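Local structure of aspartate aminotransferase, mitochondrial (Trypanosoma brucei brucei, 4W5K) at residues Ala75-Phe80 against Gly255-Ile259; Cys95-Gly99 against Tyr282-Pro286; Leu249-Cys254 against Tyr288-Val293. The protein probably transfers the amino group of L-aspartate to 2-oxoglutarate, working as a homodimer with pyridoxal 5'-phosphate as its cofactor. The protein carries 1 engineered substitution. The contacts are given in a common frame with arbitrary orientation. Numbering follows the deposited sequence.

Interaction 1 of 3, residues Ala75-Phe80 against Gly255-Ile259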
loop_
_atom_site.group_PDB
_atom_site.type_symbol
_atom_site.label_atom_id
_atom_site.label_comp_id
_atom_site.label_asym_id
_atom_site.label_seq_id
_atom_site.Cartn_x
_atom_site.Cartn_y
_atom_site.Cartn_z
ATOM N N ALA A 75 18.154 -1.157 2.188
ATOM C CA ALA A 75 17.412 -1.905 3.209
ATOM C C ALA A 75 18.087 -3.243 3.502
ATOM O O ALA A 75 18.263 -3.614 4.670
ATOM C CB ALA A 75 15.977 -2.131 2.785
ATOM N N GLN A 76 18.462 -3.962 2.442
ATOM C CA GLN A 76 19.227 -5.204 2.608
ATOM C C GLN A 76 20.496 -5.005 3.428
ATOM O O GLN A 76 20.788 -5.785 4.356
ATOM C CB GLN A 76 19.630 -5.772 1.252
ATOM C CG GLN A 76 18.489 -6.261 0.410
ATOM C CD GLN A 76 18.985 -6.719 -0.953
ATOM O OE1 GLN A 76 19.835 -6.066 -1.562
ATOM N NE2 GLN A 76 18.519 -7.880 -1.400
ATOM N N LYS A 77 21.282 -4.003 3.050
ATOM C CA LYS A 77 22.571 -3.773 3.706
ATOM C C LYS A 77 22.402 -3.375 5.177
ATOM O O LYS A 77 23.221 -3.763 6.036
ATOM C CB LYS A 77 23.377 -2.712 2.950
ATOM C CG LYS A 77 23.897 -3.209 1.598
ATOM C CD LYS A 77 24.873 -2.237 0.951
ATOM C CE LYS A 77 24.230 -0.893 0.675
ATOM N NZ LYS A 77 25.106 -0.014 -0.171
ATOM N N LEU A 78 21.347 -2.614 5.465
ATOM C CA LEU A 78 21.072 -2.187 6.846
ATOM C C LEU A 78 20.636 -3.389 7.683
ATOM O O LEU A 78 21.061 -3.541 8.836
ATOM C CB LEU A 78 19.995 -1.085 6.885
ATOM C CG LEU A 78 19.522 -0.685 8.291
ATOM C CD1 LEU A 78 20.645 -0.023 9.080
ATOM C CD2 LEU A 78 18.299 0.227 8.206
ATOM N N CYS A 79 19.823 -4.266 7.093
ATOM C CA CYS A 79 19.319 -5.445 7.803
ATOM C C CYS A 79 20.450 -6.433 8.099
ATOM O O CYS A 79 20.657 -6.856 9.264
ATOM C CB CYS A 79 18.205 -6.138 6.985
ATOM S SG CYS A 79 17.598 -7.673 7.776
ATOM N N PHE A 80 21.227 -6.782 7.068
ATOM C CA PHE A 80 22.136 -7.924 7.171
ATOM C C PHE A 80 23.587 -7.525 7.442
ATOM O O PHE A 80 24.412 -8.369 7.805
ATOM C CB PHE A 80 22.020 -8.795 5.892
ATOM C CG PHE A 80 20.686 -9.471 5.759
ATOM C CD1 PHE A 80 20.377 -10.570 6.548
ATOM C CD2 PHE A 80 19.719 -8.997 4.868
ATOM C CE1 PHE A 80 19.155 -11.199 6.458
ATOM C CE2 PHE A 80 18.478 -9.622 4.768
ATOM C CZ PHE A 80 18.200 -10.735 5.573
ATOM N N GLY A 255 8.609 -0.131 4.210
ATOM C CA GLY A 255 9.299 -1.304 4.760
ATOM C C GLY A 255 9.940 -2.129 3.654
ATOM O O GLY A 255 9.885 -1.746 2.466
ATOM N N ALA A 256 10.564 -3.243 4.041
ATOM C CA ALA A 256 11.108 -4.190 3.060
ATOM C C ALA A 256 10.935 -5.620 3.571
ATOM O O ALA A 256 10.815 -5.869 4.772
ATOM C CB ALA A 256 12.606 -3.893 2.779
ATOM N N LEU A 257 10.932 -6.539 2.623
ATOM C CA LEU A 257 10.833 -7.971 2.851
ATOM C C LEU A 257 12.063 -8.648 2.273
ATOM O O LEU A 257 12.484 -8.311 1.172
ATOM C CB LEU A 257 9.554 -8.506 2.201
ATOM C CG LEU A 257 9.404 -10.025 2.121
ATOM C CD1 LEU A 257 9.303 -10.619 3.527
ATOM C CD2 LEU A 257 8.144 -10.330 1.355
ATOM N N HIS A 258 12.631 -9.627 2.994
ATOM C CA HIS A 258 13.837 -10.328 2.546
ATOM C C HIS A 258 13.623 -11.815 2.743
ATOM O O HIS A 258 13.160 -12.205 3.819
ATOM C CB HIS A 258 15.074 -9.893 3.356
ATOM C CG HIS A 258 15.247 -8.408 3.430
ATOM N ND1 HIS A 258 15.714 -7.653 2.372
ATOM C CD2 HIS A 258 15.031 -7.542 4.451
ATOM C CE1 HIS A 258 15.774 -6.382 2.741
ATOM N NE2 HIS A 258 15.359 -6.289 3.997
ATOM N N ILE A 259 13.915 -12.620 1.725
ATOM C CA ILE A 259 13.926 -14.074 1.873
ATOM C C ILE A 259 15.255 -14.643 1.394
ATOM O O ILE A 259 15.610 -14.532 0.225
ATOM C CB ILE A 259 12.786 -14.788 1.081
ATOM C CG1 ILE A 259 11.408 -14.162 1.379
ATOM C CG2 ILE A 259 12.836 -16.316 1.353
ATOM C CD1 ILE A 259 10.990 -13.112 0.328
#
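His258 dominates the packing of helix 75-80 against strand 255-259, losing 99 Å² of its surface to the helix, far more than any other residue. Its imidazole projects from the strand into the space between Ala75, Gln76, Cys79 and Phe80. Phe80 points its edge at one face of this ring; the centroids lie 5.4 Å apart and the planes meet at 79°, an edge-to-face pair in which Phe80 CE2 also comes to 3.7 Å from His258 CB. On the preceding turn, Gln76 CG lies 3.6 Å from His258 CE1. Both ring nitrogens are hydrogen-bonded beyond the contact, ND1 to Ser94 and NE2 to Gln241, which fixes the orientation of the imidazole. The CA atoms come nearest at Ala75 and Ala256 (6.7 Å), whose CB atoms touch at 3.8 Å. No hydrogen bond joins the segments, whose axes cross at -69° and 9.6 Å. The strand is antiparallel to both its neighbours, 92-97 and 238-242, as in the mixed central sheet of the large domain of fold type I aminotransferases; helix 69-80 packs on one face of the sheet at this end, over strands 255-260 and 238-242.

Interaction 2 of 3, residues Cys95-Gly99 against Tyr282-Pro286. With PLP (pyridoxal-5'-phosphate), chain C.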
loop_
_atom_site.group_PDB
_atom_site.type_symbol
_atom_site.label_atom_id
_atom_site.label_comp_id
_atom_site.label_asym_id
_atom_site.label_seq_id
_atom_site.Cartn_x
_atom_site.Cartn_y
_atom_site.Cartn_z
ATOM N N CYS A 95 12.257 -7.061 -1.599
ATOM C CA CYS A 95 11.433 -6.016 -2.206
ATOM C C CYS A 95 10.973 -4.981 -1.175
ATOM O O CYS A 95 10.990 -5.203 0.040
ATOM C CB CYS A 95 10.197 -6.637 -2.899
ATOM S SG CYS A 95 8.955 -7.378 -1.785
ATOM N N GLN A 96 10.568 -3.835 -1.689
ATOM C CA GLN A 96 9.916 -2.814 -0.897
ATOM C C GLN A 96 8.494 -3.258 -0.575
ATOM O O GLN A 96 7.858 -3.943 -1.386
ATOM C CB GLN A 96 9.915 -1.489 -1.684
ATOM C CG GLN A 96 9.145 -0.342 -1.028
ATOM C CD GLN A 96 9.267 0.967 -1.809
ATOM O OE1 GLN A 96 10.115 1.099 -2.679
ATOM N NE2 GLN A 96 8.468 1.948 -1.443
ATOM N N THR A 97 7.998 -2.887 0.600
ATOM C CA THR A 97 6.659 -3.273 1.033
ATOM C C THR A 97 5.952 -2.133 1.749
ATOM O O THR A 97 6.573 -1.127 2.103
ATOM C CB THR A 97 6.706 -4.482 1.989
ATOM O OG1 THR A 97 7.548 -4.119 3.099
ATOM C CG2 THR A 97 7.293 -5.733 1.289
ATOM N N LEU A 98 4.654 -2.304 1.993
ATOM C CA LEU A 98 3.878 -1.309 2.715
ATOM C C LEU A 98 4.117 -1.438 4.214
ATOM O O LEU A 98 3.302 -2.042 4.928
ATOM C CB LEU A 98 2.396 -1.479 2.389
ATOM C CG LEU A 98 2.096 -1.283 0.903
ATOM C CD1 LEU A 98 0.672 -1.666 0.564
ATOM C CD2 LEU A 98 2.333 0.181 0.611
ATOM N N GLY A 99 5.229 -0.858 4.673
ATOM C CA GLY A 99 5.681 -1.036 6.045
ATOM C C GLY A 99 6.025 -2.475 6.389
ATOM O O GLY A 99 6.069 -3.363 5.532
ATOM N N TYR A 282 -1.618 -4.073 -4.949
ATOM C CA TYR A 282 -1.514 -2.592 -4.936
ATOM C C TYR A 282 -0.632 -2.058 -6.075
ATOM O O TYR A 282 -0.293 -0.875 -6.086
ATOM C CB TYR A 282 -0.980 -2.091 -3.556
ATOM C CG TYR A 282 0.364 -2.641 -3.152
ATOM C CD1 TYR A 282 1.552 -2.006 -3.513
ATOM C CD2 TYR A 282 0.448 -3.820 -2.393
ATOM C CE1 TYR A 282 2.809 -2.525 -3.100
ATOM C CE2 TYR A 282 1.672 -4.334 -2.010
ATOM C CZ TYR A 282 2.828 -3.700 -2.379
ATOM O OH TYR A 282 4.026 -4.230 -1.952
ATOM N N SER A 283 -0.267 -2.930 -7.011
ATOM C CA SER A 283 0.476 -2.571 -8.241
ATOM C C SER A 283 1.950 -2.252 -8.009
ATOM O O SER A 283 2.822 -2.877 -8.619
ATOM C CB SER A 283 -0.188 -1.383 -8.976
ATOM O OG SER A 283 0.212 -1.361 -10.330
ATOM N N ASN A 284 2.231 -1.267 -7.148
ATOM C CA ASN A 284 3.600 -0.848 -6.858
ATOM C C ASN A 284 3.583 0.086 -5.629
ATOM O O ASN A 284 2.530 0.578 -5.249
ATOM C CB ASN A 284 4.229 -0.195 -8.098
ATOM C CG ASN A 284 3.321 0.831 -8.731
ATOM O OD1 ASN A 284 3.047 1.848 -8.124
ATOM N ND2 ASN A 284 2.807 0.540 -9.935
ATOM N N PRO A 285 4.716 0.210 -4.926
ATOM C CA PRO A 285 4.693 0.816 -3.590
ATOM C C PRO A 285 4.907 2.345 -3.607
ATOM O O PRO A 285 5.461 2.890 -4.544
ATOM C CB PRO A 285 5.844 0.076 -2.864
ATOM C CG PRO A 285 6.876 -0.086 -3.999
ATOM C CD PRO A 285 6.031 -0.382 -5.244
ATOM N N PRO A 286 4.533 3.016 -2.507
ATOM C CA PRO A 286 4.620 4.476 -2.411
ATOM C C PRO A 286 6.060 4.961 -2.334
ATOM O O PRO A 286 6.911 4.425 -1.588
ATOM C CB PRO A 286 3.837 4.796 -1.138
ATOM C CG PRO A 286 3.860 3.512 -0.311
ATOM C CD PRO A 286 3.883 2.397 -1.339
HETATM N N1 PLP C . 5.217 -5.761 13.688
HETATM C C2 PLP C . 5.350 -5.232 14.950
HETATM C C2A PLP C . 5.914 -6.102 16.026
HETATM C C3 PLP C . 4.966 -3.917 15.213
HETATM O O3 PLP C . 5.071 -3.376 16.466
HETATM C C4 PLP C . 4.451 -3.133 14.190
HETATM C C4A PLP C . 4.265 -1.663 14.448
HETATM O O4A PLP C . 3.291 -1.295 15.110
HETATM C C5 PLP C . 4.317 -3.667 12.909
HETATM C C6 PLP C . 4.719 -4.980 12.661
HETATM C C5A PLP C . 3.729 -2.838 11.777
HETATM O O4P PLP C . 4.662 -1.908 11.303
HETATM P P PLP C . 4.378 -1.018 10.057
HETATM O O1P PLP C . 3.746 0.278 10.467
HETATM O O2P PLP C . 3.486 -1.759 9.092
HETATM O O3P PLP C . 5.740 -0.776 9.449
HETATM O O HOH W 1 6.105 -3.318 -3.425
HETATM O O HOH W 2 3.493 -4.721 0.894
#
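A chain of water-mediated hydrogen bonds through a single phenol links these segments. Leu98 N donates to water 2 (2.9 Å from N to the water oxygen), which in turn donates to Tyr282 OH over 2.9 Å; Tyr282 OH donates to water 1 (2.7 Å from OH to the water oxygen), and water 1 donates to Gln96 O at 2.8 Å. Direct polar contact is limited to a weak hydrogen bond, Gln96 NE2 to Pro286 O (2.9 Å, 120°), while Gln96 OE1 is taken by the backbone of Ile68. Gln96 also packs its amide carbon CD 3.4 Å from Pro285 CG; the remaining contacts are largely apolar. Leu98, deposited in two conformers, in the one given here places CD1 3.8 Å from the centroid of the Tyr282 ring, nearly along its normal, as a CH-pi contact, and its CD2 reaches Pro286 CD at 3.3 Å. Leu98 also centres an inverse gamma turn leading from edge strand 92-97 to the N-terminal end of helix 99-110, where Gly100 N and Thr101 OG1 bind the cofactor, as in other class I aminotransferases. Gly99 CA lies 3.4 Å from PLP O3P, and a CB there would run into O2P; Thr97 OG1 spans the turn, donating to Gly99 O (2.9 Å). Ser283 leaves helix 264-282 with positive phi, and Tyr282 O accepts a hydrogen bond from Arg253 of the second subunit.

Interaction 3 of 3, residues Leu249-Cys254 against Tyr288-Val293. With PLP (pyridoxal-5'-phosphate), chain C.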
loop_
_atom_site.group_PDB
_atom_site.type_symbol
_atom_site.label_atom_id
_atom_site.label_comp_id
_atom_site.label_asym_id
_atom_site.label_seq_id
_atom_site.Cartn_x
_atom_site.Cartn_y
_atom_site.Cartn_z
ATOM N N LEU A 249 8.651 7.271 10.047
ATOM C CA LEU A 249 7.937 7.355 8.752
ATOM C C LEU A 249 6.598 6.644 8.743
ATOM O O LEU A 249 6.038 6.416 7.654
ATOM C CB LEU A 249 8.797 6.779 7.618
ATOM C CG LEU A 249 9.980 7.634 7.166
ATOM C CD1 LEU A 249 10.876 6.814 6.248
ATOM C CD2 LEU A 249 9.512 8.914 6.470
ATOM N N TYR A 250 6.078 6.332 9.930
ATOM C CA TYR A 250 4.832 5.579 10.131
ATOM C C TYR A 250 3.811 5.641 8.989
ATOM O O TYR A 250 3.588 4.642 8.270
ATOM C CB TYR A 250 4.155 6.067 11.424
ATOM C CG TYR A 250 5.037 6.009 12.665
ATOM C CD1 TYR A 250 5.159 4.823 13.396
ATOM C CD2 TYR A 250 5.701 7.143 13.136
ATOM C CE1 TYR A 250 5.954 4.765 14.543
ATOM C CE2 TYR A 250 6.488 7.087 14.300
ATOM C CZ TYR A 250 6.609 5.899 14.979
ATOM O OH TYR A 250 7.372 5.838 16.117
ATOM N N GLY A 251 3.215 6.814 8.802
ATOM C CA GLY A 251 2.124 6.942 7.844
ATOM C C GLY A 251 2.537 6.934 6.386
ATOM O O GLY A 251 1.680 6.895 5.496
ATOM N N HIS A 252 3.832 6.960 6.108
ATOM C CA HIS A 252 4.243 6.909 4.705
ATOM C C HIS A 252 4.375 5.467 4.158
ATOM O O HIS A 252 4.537 5.276 2.940
ATOM C CB HIS A 252 5.530 7.711 4.527
ATOM C CG HIS A 252 5.310 9.191 4.586
ATOM N ND1 HIS A 252 4.471 9.848 3.711
ATOM C CD2 HIS A 252 5.802 10.143 5.419
ATOM C CE1 HIS A 252 4.474 11.143 3.984
ATOM N NE2 HIS A 252 5.277 11.347 5.020
ATOM N N ARG A 253 4.270 4.502 5.067
ATOM C CA ARG A 253 4.163 3.062 4.787
ATOM C C ARG A 253 5.383 2.518 4.059
ATOM O O ARG A 253 5.298 2.102 2.888
ATOM C CB ARG A 253 2.894 2.767 3.972
ATOM C CG ARG A 253 1.603 3.420 4.505
ATOM C CD ARG A 253 1.418 3.214 6.036
ATOM N NE ARG A 253 1.243 1.798 6.383
ATOM C CZ ARG A 253 2.024 1.124 7.225
ATOM N NH1 ARG A 253 3.058 1.713 7.828
ATOM N NH2 ARG A 253 1.782 -0.170 7.462
ATOM N N CYS A 254 6.497 2.476 4.787
ATOM C CA CYS A 254 7.778 2.137 4.210
ATOM C C CYS A 254 8.371 0.944 4.948
ATOM O O CYS A 254 8.573 1.009 6.166
ATOM C CB CYS A 254 8.728 3.332 4.301
ATOM S SG CYS A 254 10.320 3.080 3.539
ATOM N N TYR A 288 7.482 7.935 -1.248
ATOM C CA TYR A 288 8.040 8.951 -0.331
ATOM C C TYR A 288 9.016 8.361 0.682
ATOM O O TYR A 288 10.145 8.844 0.833
ATOM C CB TYR A 288 6.914 9.679 0.403
ATOM C CG TYR A 288 7.390 10.827 1.274
ATOM C CD1 TYR A 288 7.691 10.621 2.606
ATOM C CD2 TYR A 288 7.528 12.103 0.760
ATOM C CE1 TYR A 288 8.108 11.648 3.410
ATOM C CE2 TYR A 288 7.948 13.139 1.555
ATOM C CZ TYR A 288 8.242 12.898 2.881
ATOM O OH TYR A 288 8.664 13.906 3.722
ATOM N N GLY A 289 8.571 7.301 1.359
ATOM C CA GLY A 289 9.403 6.666 2.378
ATOM C C GLY A 289 10.701 6.143 1.780
ATOM O O GLY A 289 11.778 6.325 2.349
ATOM N N ALA A 290 10.596 5.506 0.619
ATOM C CA ALA A 290 11.752 4.921 -0.051
ATOM C C ALA A 290 12.764 5.977 -0.469
ATOM O O ALA A 290 13.967 5.764 -0.349
ATOM C CB ALA A 290 11.295 4.085 -1.278
ATOM N N TRP A 291 12.283 7.126 -0.940
ATOM C CA TRP A 291 13.154 8.241 -1.257
ATOM C C TRP A 291 13.972 8.679 -0.049
ATOM O O TRP A 291 15.188 8.866 -0.120
ATOM C CB TRP A 291 12.337 9.442 -1.717
ATOM C CG TRP A 291 11.879 9.427 -3.130
ATOM C CD1 TRP A 291 12.387 8.701 -4.173
ATOM C CD2 TRP A 291 10.809 10.216 -3.654
ATOM N NE1 TRP A 291 11.686 9.018 -5.339
ATOM C CE2 TRP A 291 10.717 9.942 -5.033
ATOM C CE3 TRP A 291 9.921 11.137 -3.083
ATOM C CZ2 TRP A 291 9.753 10.549 -5.856
ATOM C CZ3 TRP A 291 8.974 11.746 -3.901
ATOM C CH2 TRP A 291 8.901 11.447 -5.270
ATOM N N VAL A 292 13.267 8.831 1.063
ATOM C CA VAL A 292 13.856 9.344 2.303
ATOM C C VAL A 292 14.907 8.383 2.855
ATOM O O VAL A 292 16.020 8.800 3.194
ATOM C CB VAL A 292 12.776 9.580 3.368
ATOM C CG1 VAL A 292 13.426 9.779 4.773
ATOM C CG2 VAL A 292 11.926 10.779 2.996
ATOM N N VAL A 293 14.558 7.095 2.913
ATOM C CA VAL A 293 15.466 6.113 3.517
ATOM C C VAL A 293 16.683 5.941 2.602
ATOM O O VAL A 293 17.819 5.928 3.072
ATOM C CB VAL A 293 14.745 4.796 3.784
ATOM C CG1 VAL A 293 15.729 3.682 4.159
ATOM C CG2 VAL A 293 13.741 4.984 4.933
HETATM N N1 PLP C . 5.217 -5.761 13.688
HETATM C C2 PLP C . 5.350 -5.232 14.950
HETATM C C2A PLP C . 5.914 -6.102 16.026
HETATM C C3 PLP C . 4.966 -3.917 15.213
HETATM O O3 PLP C . 5.071 -3.376 16.466
HETATM C C4 PLP C . 4.451 -3.133 14.190
HETATM C C4A PLP C . 4.265 -1.663 14.448
HETATM O O4A PLP C . 3.291 -1.295 15.110
HETATM C C5 PLP C . 4.317 -3.667 12.909
HETATM C C6 PLP C . 4.719 -4.980 12.661
HETATM C C5A PLP C . 3.729 -2.838 11.777
HETATM O O4P PLP C . 4.662 -1.908 11.303
HETATM P P PLP C . 4.378 -1.018 10.057
HETATM O O1P PLP C . 3.746 0.278 10.467
HETATM O O2P PLP C . 3.486 -1.759 9.092
HETATM O O3P PLP C . 5.740 -0.776 9.449
HETATM O O HOH W 3 6.087 14.126 5.216
HETATM O O HOH W 4 6.949 4.926 1.272
#
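Leu249, in its m,t rotamer, extends CD1 onto helix 288-293, 3.6 Å from Val293 CG2 and 4.2 Å from Val292 CG1, while its CD2 comes to 4.3 Å from Tyr288 CE1 at the edge of that ring. The rings of His252 and Tyr288 lean together obliquely, with centroids 4.0 Å apart and planes at 31°; His252 NE2 is 3.3 Å from Tyr288 CE1. Water 3 bridges the polar ends, 2.9 Å from His252 NE2 and 3.0 Å from Tyr288 OH. A t chi1 carries Cys254 SG to the helix backbone, 3.6 Å from Gly289 C. The CA atoms of Cys254 and Gly289 can come within 5.1 Å because Gly289 has no side chain; a CB there would collide with Cys254 CB. Between these packing residues the loop, which includes a short 3-10 segment at 251-252, supplies the phosphate-binding arginine of class I aminotransferases. The side chain of Arg253, at positive phi, leaves sideways, and three successive m torsions carry its guanidinium to the PLP phosphate. Its NH2 donates to PLP O2P (2.8 Å) and its NH1 to PLP O1P (3.1 Å), and NH1 also donates to Tyr250 O at 3.0 Å. At the dimer interface, the His252 ring meets that of Trp291 of the second subunit.

Interactions 1 and 2 share the central sheet: their strands run antiparallel side by side, with probable hydrogen bonds from Thr97 N to Gly255 O and from Leu257 N to Cys95 O, each 2.9 Å. Interaction 3 leads directly into interaction 1, since Cys254 precedes Gly255 in the chain. Interactions 2 and 3 lie closest, about 10 Å between centres; Pro286 CG packs 3.8 Å from Arg253 O, and Gln96 OE1 3.5 Å from Ala290 CB. Both also reach the PLP phosphate, through Gly99 and Arg253, and both touch the second subunit. Interaction 1 is more remote from the cofactor, the side chain of Ala256 about 10 Å from PLP at nearest atoms.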